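Local structure of Esterase/lipase (Lactobacillus rhamnosus, 4N5H) at residues Ala47-Ala59 against Ala93-Leu106. The protein probably hydrolyses carboxylic esters, and may also transfer acyl groups, as a serine esterase of the alpha/beta hydrolase fold. The protein carries 1 engineered substitution. Sequence-based numbering, arbitrary orientation.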
loop_
_atom_site.group_PDB
_atom_site.type_symbol
_atom_site.label_atom_id
_atom_site.label_comp_id
_atom_site.label_asym_id
_atom_site.label_seq_id
_atom_site.Cartn_x
_atom_site.Cartn_y
_atom_site.Cartn_z
ATOM N N ALA A 47 -13.232 21.934 -13.954
ATOM C CA ALA A 47 -13.124 20.952 -12.877
ATOM C C ALA A 47 -13.356 19.544 -13.421
ATOM O O ALA A 47 -13.548 18.634 -12.639
ATOM C CB ALA A 47 -14.132 21.266 -11.783
ATOM N N ASP A 48 -13.432 19.379 -14.757
ATOM C CA ASP A 48 -13.568 18.037 -15.355
ATOM C C ASP A 48 -12.277 17.299 -15.057
ATOM O O ASP A 48 -11.241 17.781 -15.472
ATOM C CB ASP A 48 -13.865 18.116 -16.838
ATOM C CG ASP A 48 -14.203 16.797 -17.436
ATOM O OD1 ASP A 48 -15.156 16.755 -18.296
ATOM O OD2 ASP A 48 -13.637 15.765 -17.003
ATOM N N PRO A 49 -12.324 16.225 -14.286
ATOM C CA PRO A 49 -11.106 15.531 -13.868
ATOM C C PRO A 49 -10.301 15.005 -15.031
ATOM O O PRO A 49 -9.069 14.775 -14.898
ATOM C CB PRO A 49 -11.580 14.362 -13.018
ATOM C CG PRO A 49 -13.050 14.518 -12.847
ATOM C CD PRO A 49 -13.547 15.570 -13.748
ATOM N N GLN A 50 -10.949 14.764 -16.166
ATOM C CA GLN A 50 -10.196 14.337 -17.363
ATOM C C GLN A 50 -9.409 15.423 -17.990
ATOM O O GLN A 50 -8.498 15.104 -18.800
ATOM C CB GLN A 50 -11.068 13.697 -18.443
ATOM C CG GLN A 50 -11.670 12.377 -18.024
ATOM C CD GLN A 50 -10.666 11.216 -18.181
ATOM O OE1 GLN A 50 -9.449 11.434 -18.285
ATOM N NE2 GLN A 50 -11.148 10.043 -18.070
ATOM N N GLN A 51 -9.689 16.679 -17.762
ATOM C CA GLN A 51 -8.933 17.794 -18.413
ATOM C C GLN A 51 -7.724 18.211 -17.522
ATOM O O GLN A 51 -7.541 19.394 -17.150
ATOM C CB GLN A 51 -9.856 18.937 -18.784
ATOM C CG GLN A 51 -10.904 18.486 -19.846
ATOM C CD GLN A 51 -11.934 19.557 -20.172
ATOM O OE1 GLN A 51 -12.454 20.196 -19.248
ATOM N NE2 GLN A 51 -12.126 19.866 -21.457
ATOM N N THR A 52 -6.989 17.197 -17.200
ATOM C CA THR A 52 -5.811 17.304 -16.356
ATOM C C THR A 52 -4.652 16.519 -16.972
ATOM O O THR A 52 -4.839 15.684 -17.843
ATOM C CB THR A 52 -6.066 16.766 -14.901
ATOM O OG1 THR A 52 -6.509 15.414 -14.991
ATOM C CG2 THR A 52 -7.065 17.650 -14.181
ATOM N N LEU A 53 -3.467 16.798 -16.496
ATOM C CA LEU A 53 -2.220 16.130 -17.029
ATOM C C LEU A 53 -1.244 15.858 -15.897
ATOM O O LEU A 53 -1.311 16.496 -14.826
ATOM C CB LEU A 53 -1.601 16.872 -18.238
ATOM C CG LEU A 53 -1.219 18.314 -17.977
ATOM C CD1 LEU A 53 0.157 18.428 -17.288
ATOM C CD2 LEU A 53 -1.056 19.088 -19.255
ATOM N N ASN A 54 -0.292 14.931 -16.194
ATOM C CA ASN A 54 0.820 14.648 -15.326
ATOM C C ASN A 54 2.095 14.989 -16.083
ATOM O O ASN A 54 2.172 14.818 -17.331
ATOM C CB ASN A 54 0.944 13.157 -14.940
ATOM C CG ASN A 54 -0.217 12.661 -14.071
ATOM O OD1 ASN A 54 -0.873 13.369 -13.375
ATOM N ND2 ASN A 54 -0.445 11.400 -14.176
ATOM N N LEU A 55 3.088 15.367 -15.294
ATOM C CA LEU A 55 4.474 15.582 -15.766
ATOM C C LEU A 55 5.415 14.649 -15.023
ATOM O O LEU A 55 5.359 14.466 -13.797
ATOM C CB LEU A 55 4.937 17.014 -15.569
ATOM C CG LEU A 55 3.971 18.104 -16.115
ATOM C CD1 LEU A 55 4.477 19.482 -15.837
ATOM C CD2 LEU A 55 3.738 17.919 -17.610
ATOM N N TYR A 56 6.408 14.134 -15.767
ATOM C CA TYR A 56 7.336 13.144 -15.219
ATOM C C TYR A 56 8.770 13.577 -15.623
ATOM O O TYR A 56 9.021 14.084 -16.738
ATOM C CB TYR A 56 7.122 11.741 -15.802
ATOM C CG TYR A 56 5.699 11.240 -15.782
ATOM C CD1 TYR A 56 4.770 11.628 -16.719
ATOM C CD2 TYR A 56 5.328 10.275 -14.841
ATOM C CE1 TYR A 56 3.470 11.136 -16.710
ATOM C CE2 TYR A 56 4.039 9.736 -14.854
ATOM C CZ TYR A 56 3.095 10.213 -15.783
ATOM O OH TYR A 56 1.833 9.651 -15.819
ATOM N N TYR A 57 9.714 13.316 -14.723
ATOM C CA TYR A 57 11.100 13.699 -14.916
ATOM C C TYR A 57 12.055 12.701 -14.217
ATOM O O TYR A 57 11.740 12.054 -13.267
ATOM C CB TYR A 57 11.350 15.015 -14.115
ATOM C CG TYR A 57 10.343 16.139 -14.362
ATOM C CD1 TYR A 57 9.227 16.237 -13.586
ATOM C CD2 TYR A 57 10.533 17.097 -15.319
ATOM C CE1 TYR A 57 8.312 17.218 -13.742
ATOM C CE2 TYR A 57 9.635 18.126 -15.493
ATOM C CZ TYR A 57 8.491 18.185 -14.666
ATOM O OH TYR A 57 7.608 19.230 -14.820
ATOM N N PRO A 58 13.268 12.659 -14.753
ATOM C CA PRO A 58 14.280 11.876 -13.962
ATOM C C PRO A 58 14.463 12.516 -12.615
ATOM O O PRO A 58 14.334 13.740 -12.524
ATOM C CB PRO A 58 15.552 12.056 -14.846
ATOM C CG PRO A 58 15.298 13.220 -15.703
ATOM C CD PRO A 58 13.835 13.368 -15.902
ATOM N N ALA A 59 14.702 11.728 -11.575
ATOM C CA ALA A 59 14.966 12.325 -10.280
ATOM C C ALA A 59 16.193 13.208 -10.231
ATOM O O ALA A 59 16.133 14.188 -9.521
ATOM C CB ALA A 59 15.000 11.270 -9.199
ATOM N N ALA A 93 10.822 8.913 -18.803
ATOM C CA ALA A 93 11.435 10.000 -18.017
ATOM C C ALA A 93 12.757 9.575 -17.370
ATOM O O ALA A 93 13.715 10.363 -17.350
ATOM C CB ALA A 93 10.461 10.492 -16.902
ATOM N N SER A 94 12.820 8.338 -16.931
ATOM C CA SER A 94 14.013 7.835 -16.258
ATOM C C SER A 94 15.240 7.817 -17.193
ATOM O O SER A 94 16.382 7.785 -16.689
ATOM C CB SER A 94 13.801 6.397 -15.687
ATOM O OG SER A 94 13.860 5.402 -16.707
ATOM N N GLN A 95 15.009 7.824 -18.474
ATOM C CA GLN A 95 16.037 7.861 -19.524
ATOM C C GLN A 95 16.538 9.265 -19.812
ATOM O O GLN A 95 17.457 9.388 -20.677
ATOM C CB GLN A 95 15.572 7.104 -20.745
ATOM C CG GLN A 95 15.255 5.645 -20.531
ATOM C CD GLN A 95 16.390 4.948 -19.821
ATOM O OE1 GLN A 95 17.443 4.745 -20.416
ATOM N NE2 GLN A 95 16.186 4.566 -18.579
ATOM N N GLY A 96 16.069 10.283 -19.120
ATOM C CA GLY A 96 16.520 11.628 -19.261
ATOM C C GLY A 96 15.628 12.573 -20.062
ATOM O O GLY A 96 16.105 13.472 -20.809
ATOM N N TYR A 97 14.320 12.313 -20.017
ATOM C CA TYR A 97 13.344 13.035 -20.812
ATOM C C TYR A 97 12.295 13.665 -19.875
ATOM O O TYR A 97 11.993 13.119 -18.829
ATOM C CB TYR A 97 12.582 12.120 -21.803
ATOM C CG TYR A 97 13.534 11.583 -22.850
ATOM C CD1 TYR A 97 14.301 10.470 -22.523
ATOM C CD2 TYR A 97 13.808 12.260 -24.039
ATOM C CE1 TYR A 97 15.318 10.034 -23.370
ATOM C CE2 TYR A 97 14.805 11.785 -24.939
ATOM C CZ TYR A 97 15.534 10.678 -24.591
ATOM O OH TYR A 97 16.511 10.163 -25.473
ATOM N N ALA A 98 11.782 14.814 -20.274
ATOM C CA ALA A 98 10.676 15.490 -19.620
ATOM C C ALA A 98 9.428 14.984 -20.344
ATOM O O ALA A 98 9.271 15.088 -21.553
ATOM C CB ALA A 98 10.785 16.981 -19.746
ATOM N N VAL A 99 8.514 14.381 -19.595
ATOM C CA VAL A 99 7.365 13.699 -20.205
ATOM C C VAL A 99 6.063 14.294 -19.687
ATOM O O VAL A 99 5.837 14.511 -18.464
ATOM C CB VAL A 99 7.415 12.173 -19.882
ATOM C CG1 VAL A 99 6.305 11.391 -20.496
ATOM C CG2 VAL A 99 8.812 11.592 -20.230
ATOM N N MET A 100 5.139 14.498 -20.603
ATOM C CA MET A 100 3.808 14.934 -20.266
ATOM C C MET A 100 2.832 13.906 -20.779
ATOM O O MET A 100 2.940 13.408 -21.918
ATOM C CB MET A 100 3.536 16.361 -20.897
ATOM C CG MET A 100 2.130 16.824 -20.581
ATOM S SD MET A 100 0.745 16.355 -21.637
ATOM C CE MET A 100 0.887 17.593 -22.869
ATOM N N GLY A 101 1.863 13.566 -19.945
ATOM C CA GLY A 101 0.735 12.729 -20.380
ATOM C C GLY A 101 -0.586 13.322 -19.904
ATOM O O GLY A 101 -0.708 13.671 -18.760
ATOM N N MET A 102 -1.569 13.412 -20.808
ATOM C CA MET A 102 -2.808 14.092 -20.539
ATOM C C MET A 102 -3.976 13.138 -20.459
ATOM O O MET A 102 -3.981 12.098 -21.080
ATOM C CB MET A 102 -3.076 15.205 -21.561
ATOM C CG MET A 102 -3.676 14.768 -22.866
ATOM S SD MET A 102 -2.680 13.592 -23.843
ATOM C CE MET A 102 -1.268 14.583 -24.335
ATOM N N GLY A 103 -4.966 13.561 -19.683
ATOM C CA GLY A 103 -6.328 13.070 -19.819
ATOM C C GLY A 103 -7.039 13.769 -20.942
ATOM O O GLY A 103 -6.624 14.828 -21.372
ATOM N N TYR A 104 -8.092 13.128 -21.436
ATOM C CA TYR A 104 -9.010 13.737 -22.392
ATOM C C TYR A 104 -10.365 13.130 -22.106
ATOM O O TYR A 104 -10.489 11.974 -21.623
ATOM C CB TYR A 104 -8.564 13.518 -23.851
ATOM C CG TYR A 104 -8.235 12.085 -24.279
ATOM C CD1 TYR A 104 -6.945 11.602 -24.255
ATOM C CD2 TYR A 104 -9.217 11.205 -24.608
ATOM C CE1 TYR A 104 -6.645 10.284 -24.573
ATOM C CE2 TYR A 104 -8.936 9.881 -24.999
ATOM C CZ TYR A 104 -7.606 9.414 -24.972
ATOM O OH TYR A 104 -7.313 8.106 -25.318
ATOM N N ARG A 105 -11.388 13.941 -22.351
ATOM C CA ARG A 105 -12.757 13.437 -22.131
ATOM C C ARG A 105 -13.024 12.204 -23.002
ATOM O O ARG A 105 -12.513 12.081 -24.103
ATOM C CB ARG A 105 -13.789 14.555 -22.341
ATOM C CG ARG A 105 -13.657 15.676 -21.330
ATOM C CD ARG A 105 -14.415 16.906 -21.726
ATOM N NE ARG A 105 -13.893 17.504 -22.925
ATOM C CZ ARG A 105 -14.492 18.390 -23.703
ATOM N NH1 ARG A 105 -15.670 18.853 -23.384
ATOM N NH2 ARG A 105 -13.890 18.819 -24.763
ATOM N N LEU A 106 -13.949 11.344 -22.525
ATOM C CA LEU A 106 -14.141 10.060 -23.122
ATOM C C LEU A 106 -15.509 10.015 -23.889
ATOM O O LEU A 106 -16.457 10.654 -23.463
ATOM C CB LEU A 106 -14.173 8.996 -22.038
ATOM C CG LEU A 106 -12.840 8.840 -21.238
ATOM C CD1 LEU A 106 -12.928 7.762 -20.182
ATOM C CD2 LEU A 106 -11.695 8.596 -22.154
HETATM O O HOH W 1 -8.651 10.236 -20.782
#
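Asn54 and Gly101 exchange two backbone hydrogen bonds, N to O in each direction and both 2.9 Å, and Tyr56 and Val99 form the next such pair of this antiparallel pairing. A fifth bond, from Gly103 N to Thr52 O (2.8 Å), extends the pairing one step past strand 98-102. The backbones of Leu53 and Leu55 are hydrogen-bonded on the other side to those of Tyr41 and Glu38 in strand 35-42, leaving strand 52-58 bonded along both sides. On one face Leu55 CD2 lies against Met100 CG at 3.6 Å; on the other, the edge of the Tyr56 ring meets Val99 O in its plane, while Asn54 OD1 is engaged by Arg82.

Beyond the strands, side chains and water take over. A bend at chi2 (-81°) carries the Gln50 amide alongside Tyr104 O; its OE1 lies 2.9 Å from a water that can donate to it and that accepts from Tyr104 N, while its NE2 donates to Gly80 O. Gln51 NE2 sits over one face of the Arg105 guanidinium, 3.3 Å from Arg105 NE; two donors cannot bond, and Asp118 takes both, one carboxylate oxygen each, while Gln51 OE1 is hydrogen-bonded to Ser46 OG. With an alanine at Arg105, Asp118 would probably lose its salt-bridge mate and the Gln51 amide the flat group it lies over. Backbone groups of the strands thus satisfy one another directly, whereas side chains beyond them rely on shared partners and a water, joining the antiparallel end of the alpha/beta hydrolase sheet to helix 112-129.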